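Local atomic coordinates of kinetochore protein Mis16 (Schizosaccharomyces japonicus, PDB entry 4XYH), a protein that recognises histone H4 and the CENP-A chaperone Scm3, and probably helps deposit CENP-A at centromeres. Residues T235-D240 with V254-T259; P339-S344 with C351-S356. One frame throughout, in Å; residues are numbered along the deposited sequence.

Contact 1: residues T235-D240 with V254-T259; sequences TAVVND and VSDDCT
The carbonyl oxygen V237 O takes two hydrogen bonds, from S255 OG above the carbonyl plane at 2.9 Å and from D256 N nearly head-on at 3.1 Å. Beside them, N239 ND2 points straight at D256 OD1, 2.8 Å away and in the amide plane of N239, with an N-H...O angle of 177°. The amide and carboxylate planes are turned 73° apart. V237 CG1 packs against D256 CG. Further along, N239 N bonds V254 O and V254 N bonds D240 O, with the register slipping by one between V238 and D240. This is a beta bulge in the antiparallel pairing of the inner two strands of a WD-repeat blade. S255 OG, anti to its backbone N (chi1 166°), also accepts from D257 N in an ST turn. At the far end T235 N donates to D257 OD2 at 3.0 Å, and H234 ND1 bonds that oxygen too. D257 OD1 takes both T259 N and T259 OG1. An alanine in place of D257 would probably leave T235 N and H234 ND1 without this acceptor and take away the Asx turn that holds T259. In the next blade, V284 O accepts from N239 ND2, and V287 N bonds D240 OD2.

Contact 2: residues P339-S344 with C351-S356; sequences PILVTS and CVWDLS
T343 OG1 is gripped by hydrogen bonds to two ring nitrogens, W353 NE1 and H324 NE2. W353 NE1 donates to T343 OG1 at 3.0 Å, almost straight at 175° and only 3° out of the indole plane. The threonine therefore meets the edge of the indole. Its CG2 also lies 3.6 Å from W353 NE1. T343 OG1 sits between the backbone N and the carbonyl carbon (chi1 63°), which turns it to the indole N-H. A Trp, Thr and His linked in this way are consistent with part of the structural tetrad of WD repeats.

The two segments are neighbouring strands of one blade, antiparallel with axes 4.7 Å apart. L341 and W353 pair through two backbone bonds, W353 N to L341 O at 2.8 Å being the shorter, and T343 pairs with C351 through two more. L355 N closes the row on P339 O.

On the W353 face, L341 CD2 presses on W353 CB at 3.5 Å and touches L355 CD2 at 3.8 Å. W333 also packs on both leucines. On the opposite face, I340 CG2 meets V352 CG1 at 3.9 Å, and V342 CG2 lies against V352 CG2. W390 of strand 385-390 touches I340 and V342, while W396 touches I340 and V352. I340 CD1 rests on D354 CG. D354 OD1 takes S356 N and S356 OG from the same face of its carboxylate plane, and the bond from S356 N makes an Asx turn where the strand ends.

The indole N-H and the threonine hydroxyl are both buried. Bonding to each other satisfies the N-H and fixes the rotation of the ring, and the histidine probably steadies the hydroxyl in turn.

Contacts 1 and 2 belong to different blades of one beta-propeller. Their centres are about 23 Å apart. Their nearest atoms are about 10 Å apart, so they do not touch. Contact 1 closes before contact 2 opens along the chain. Contact 1 joins the first two strands of its sheet, 238-243 and 250-255. Contact 2 joins the middle two of its own, 340-345 and 350-354. The sheet of strands 284-289, 296-301, 306-310 and 319-321 comes between them in sequence. The two contacts thus illustrate successive strand pairings of the same repeated unit, which together build the ring of a histone-binding protein.

Contact 1: residues T235-D240 with V254-T259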
# COMPACT_ATOMS: atom_id res chain seq x y z
N THR A 235 19.78 -8.92 -0.47
CA THR A 235 20.62 -9.40 0.62
C THR A 235 19.97 -9.09 1.97
O THR A 235 20.56 -9.34 3.03
CB THR A 235 22.03 -8.80 0.54
OG1 THR A 235 21.95 -7.38 0.61
CG2 THR A 235 22.70 -9.18 -0.79
N ALA A 236 18.75 -8.57 1.93
CA ALA A 236 17.96 -8.34 3.13
C ALA A 236 16.48 -8.34 2.73
O ALA A 236 16.17 -8.50 1.54
CB ALA A 236 18.37 -7.04 3.80
N VAL A 237 15.58 -8.17 3.70
CA VAL A 237 14.13 -8.26 3.44
C VAL A 237 13.68 -7.47 2.20
O VAL A 237 14.11 -6.33 1.98
CB VAL A 237 13.32 -7.75 4.66
CG1 VAL A 237 13.84 -6.41 5.12
CG2 VAL A 237 11.85 -7.63 4.31
N VAL A 238 12.86 -8.09 1.37
CA VAL A 238 12.19 -7.39 0.28
C VAL A 238 10.93 -6.72 0.81
O VAL A 238 9.94 -7.40 1.14
CB VAL A 238 11.81 -8.33 -0.87
CG1 VAL A 238 11.15 -7.54 -2.02
CG2 VAL A 238 13.03 -9.11 -1.36
N ASN A 239 10.96 -5.39 0.90
CA ASN A 239 9.90 -4.64 1.55
C ASN A 239 8.64 -4.43 0.71
O ASN A 239 7.52 -4.32 1.25
CB ASN A 239 10.44 -3.27 2.01
CG ASN A 239 11.42 -3.39 3.17
OD1 ASN A 239 11.23 -4.23 4.05
ND2 ASN A 239 12.45 -2.55 3.19
N ASP A 240 8.80 -4.36 -0.61
CA ASP A 240 7.71 -3.93 -1.48
C ASP A 240 8.09 -4.30 -2.90
O ASP A 240 9.28 -4.38 -3.21
CB ASP A 240 7.47 -2.42 -1.34
CG ASP A 240 6.10 -1.98 -1.88
OD1 ASP A 240 5.21 -2.83 -2.08
OD2 ASP A 240 5.91 -0.76 -2.08
N VAL A 254 12.14 -3.33 -4.01
CA VAL A 254 13.00 -2.55 -3.15
C VAL A 254 13.18 -3.31 -1.83
O VAL A 254 12.33 -4.14 -1.46
CB VAL A 254 12.45 -1.13 -2.89
CG1 VAL A 254 12.33 -0.35 -4.19
CG2 VAL A 254 11.10 -1.19 -2.19
N SER A 255 14.27 -3.00 -1.13
CA SER A 255 14.74 -3.84 -0.02
C SER A 255 15.45 -3.03 1.08
O SER A 255 15.93 -1.92 0.84
CB SER A 255 15.70 -4.91 -0.57
OG SER A 255 16.45 -5.58 0.44
N ASP A 256 15.53 -3.60 2.27
CA ASP A 256 16.39 -3.09 3.33
C ASP A 256 17.87 -3.00 2.88
O ASP A 256 18.67 -2.26 3.47
CB ASP A 256 16.29 -3.96 4.59
CG ASP A 256 15.27 -3.43 5.61
OD1 ASP A 256 14.38 -2.63 5.24
OD2 ASP A 256 15.34 -3.83 6.80
N ASP A 257 18.24 -3.71 1.82
CA ASP A 257 19.62 -3.70 1.36
C ASP A 257 19.94 -2.45 0.53
O ASP A 257 21.02 -2.37 -0.08
CB ASP A 257 19.94 -4.99 0.57
CG ASP A 257 19.32 -5.02 -0.84
OD1 ASP A 257 18.78 -4.00 -1.34
OD2 ASP A 257 19.39 -6.12 -1.45
N CYS A 258 18.98 -1.52 0.50
CA CYS A 258 19.10 -0.20 -0.15
C CYS A 258 18.97 -0.18 -1.66
O CYS A 258 19.10 0.89 -2.26
CB CYS A 258 20.43 0.47 0.22
SG CYS A 258 20.63 0.66 1.98
N THR A 259 18.71 -1.32 -2.30
CA THR A 259 18.64 -1.32 -3.77
C THR A 259 17.23 -1.23 -4.35
O THR A 259 16.23 -1.58 -3.70
CB THR A 259 19.31 -2.56 -4.38
OG1 THR A 259 18.57 -3.75 -4.02
CG2 THR A 259 20.76 -2.68 -3.89
O HOH W 1 11.65 -3.78 6.59

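Contact 2: residues P339-S344 with C351-S356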
# COMPACT_ATOMS: atom_id res chain seq x y z
N PRO A 339 0.59 14.09 -11.85
CA PRO A 339 1.67 14.59 -11.00
C PRO A 339 1.44 14.44 -9.48
O PRO A 339 2.25 14.95 -8.69
CB PRO A 339 1.74 16.07 -11.38
CG PRO A 339 0.38 16.42 -11.79
CD PRO A 339 -0.27 15.18 -12.36
N ILE A 340 0.37 13.77 -9.08
CA ILE A 340 -0.00 13.70 -7.68
C ILE A 340 0.35 12.34 -7.08
O ILE A 340 -0.02 11.30 -7.63
CB ILE A 340 -1.51 13.95 -7.50
CG1 ILE A 340 -1.93 15.31 -8.10
CG2 ILE A 340 -1.92 13.82 -6.04
CD1 ILE A 340 -1.41 16.53 -7.37
N LEU A 341 1.08 12.36 -5.96
CA LEU A 341 1.32 11.13 -5.19
C LEU A 341 1.20 11.39 -3.69
O LEU A 341 1.24 12.53 -3.23
CB LEU A 341 2.68 10.52 -5.51
CG LEU A 341 3.93 11.11 -4.86
CD1 LEU A 341 5.14 10.19 -5.03
CD2 LEU A 341 4.22 12.44 -5.51
N VAL A 342 1.01 10.32 -2.94
CA VAL A 342 0.80 10.40 -1.51
C VAL A 342 1.83 9.50 -0.81
O VAL A 342 2.20 8.45 -1.34
CB VAL A 342 -0.66 10.00 -1.14
CG1 VAL A 342 -0.91 8.50 -1.34
CG2 VAL A 342 -0.94 10.37 0.27
N THR A 343 2.32 9.94 0.34
CA THR A 343 3.28 9.18 1.12
C THR A 343 2.87 9.16 2.59
O THR A 343 2.08 9.99 3.04
CB THR A 343 4.72 9.76 1.00
OG1 THR A 343 4.76 11.08 1.55
CG2 THR A 343 5.17 9.80 -0.45
N SER A 344 3.42 8.20 3.34
CA SER A 344 3.08 8.02 4.75
C SER A 344 4.36 7.72 5.50
O SER A 344 5.30 7.13 4.95
CB SER A 344 2.08 6.89 4.95
OG SER A 344 2.74 5.63 5.06
N CYS A 351 1.54 12.86 3.60
CA CYS A 351 1.77 14.01 2.74
C CYS A 351 1.27 13.75 1.32
O CYS A 351 1.49 12.68 0.75
CB CYS A 351 3.25 14.38 2.72
SG CYS A 351 3.87 15.04 4.32
N VAL A 352 0.59 14.74 0.75
CA VAL A 352 0.20 14.69 -0.65
C VAL A 352 1.11 15.65 -1.42
O VAL A 352 1.27 16.80 -1.02
CB VAL A 352 -1.27 15.09 -0.86
CG1 VAL A 352 -1.68 14.92 -2.32
CG2 VAL A 352 -2.18 14.30 0.08
N TRP A 353 1.72 15.16 -2.50
CA TRP A 353 2.68 15.93 -3.28
C TRP A 353 2.17 16.24 -4.68
O TRP A 353 1.48 15.42 -5.28
CB TRP A 353 4.01 15.20 -3.39
CG TRP A 353 4.57 14.70 -2.10
CD1 TRP A 353 4.30 13.51 -1.50
CD2 TRP A 353 5.53 15.36 -1.26
NE1 TRP A 353 5.02 13.39 -0.34
CE2 TRP A 353 5.78 14.51 -0.17
CE3 TRP A 353 6.20 16.59 -1.33
CZ2 TRP A 353 6.67 14.85 0.86
CZ3 TRP A 353 7.09 16.93 -0.31
CH2 TRP A 353 7.31 16.06 0.77
N ASP A 354 2.54 17.41 -5.19
CA ASP A 354 2.20 17.84 -6.54
C ASP A 354 3.48 18.12 -7.32
O ASP A 354 4.07 19.19 -7.20
CB ASP A 354 1.30 19.08 -6.48
CG ASP A 354 0.84 19.56 -7.86
OD1 ASP A 354 1.45 19.21 -8.89
OD2 ASP A 354 -0.13 20.34 -7.90
N LEU A 355 3.91 17.17 -8.14
CA LEU A 355 5.18 17.30 -8.85
C LEU A 355 5.22 18.48 -9.83
O LEU A 355 6.30 18.88 -10.27
CB LEU A 355 5.51 16.02 -9.59
CG LEU A 355 5.56 14.76 -8.72
CD1 LEU A 355 6.17 13.61 -9.51
CD2 LEU A 355 6.32 15.01 -7.42
N SER A 356 4.06 19.02 -10.18
CA SER A 356 4.01 20.07 -11.19
C SER A 356 4.42 21.40 -10.58
O SER A 356 4.66 22.37 -11.30
CB SER A 356 2.61 20.18 -11.83
OG SER A 356 1.70 20.84 -10.98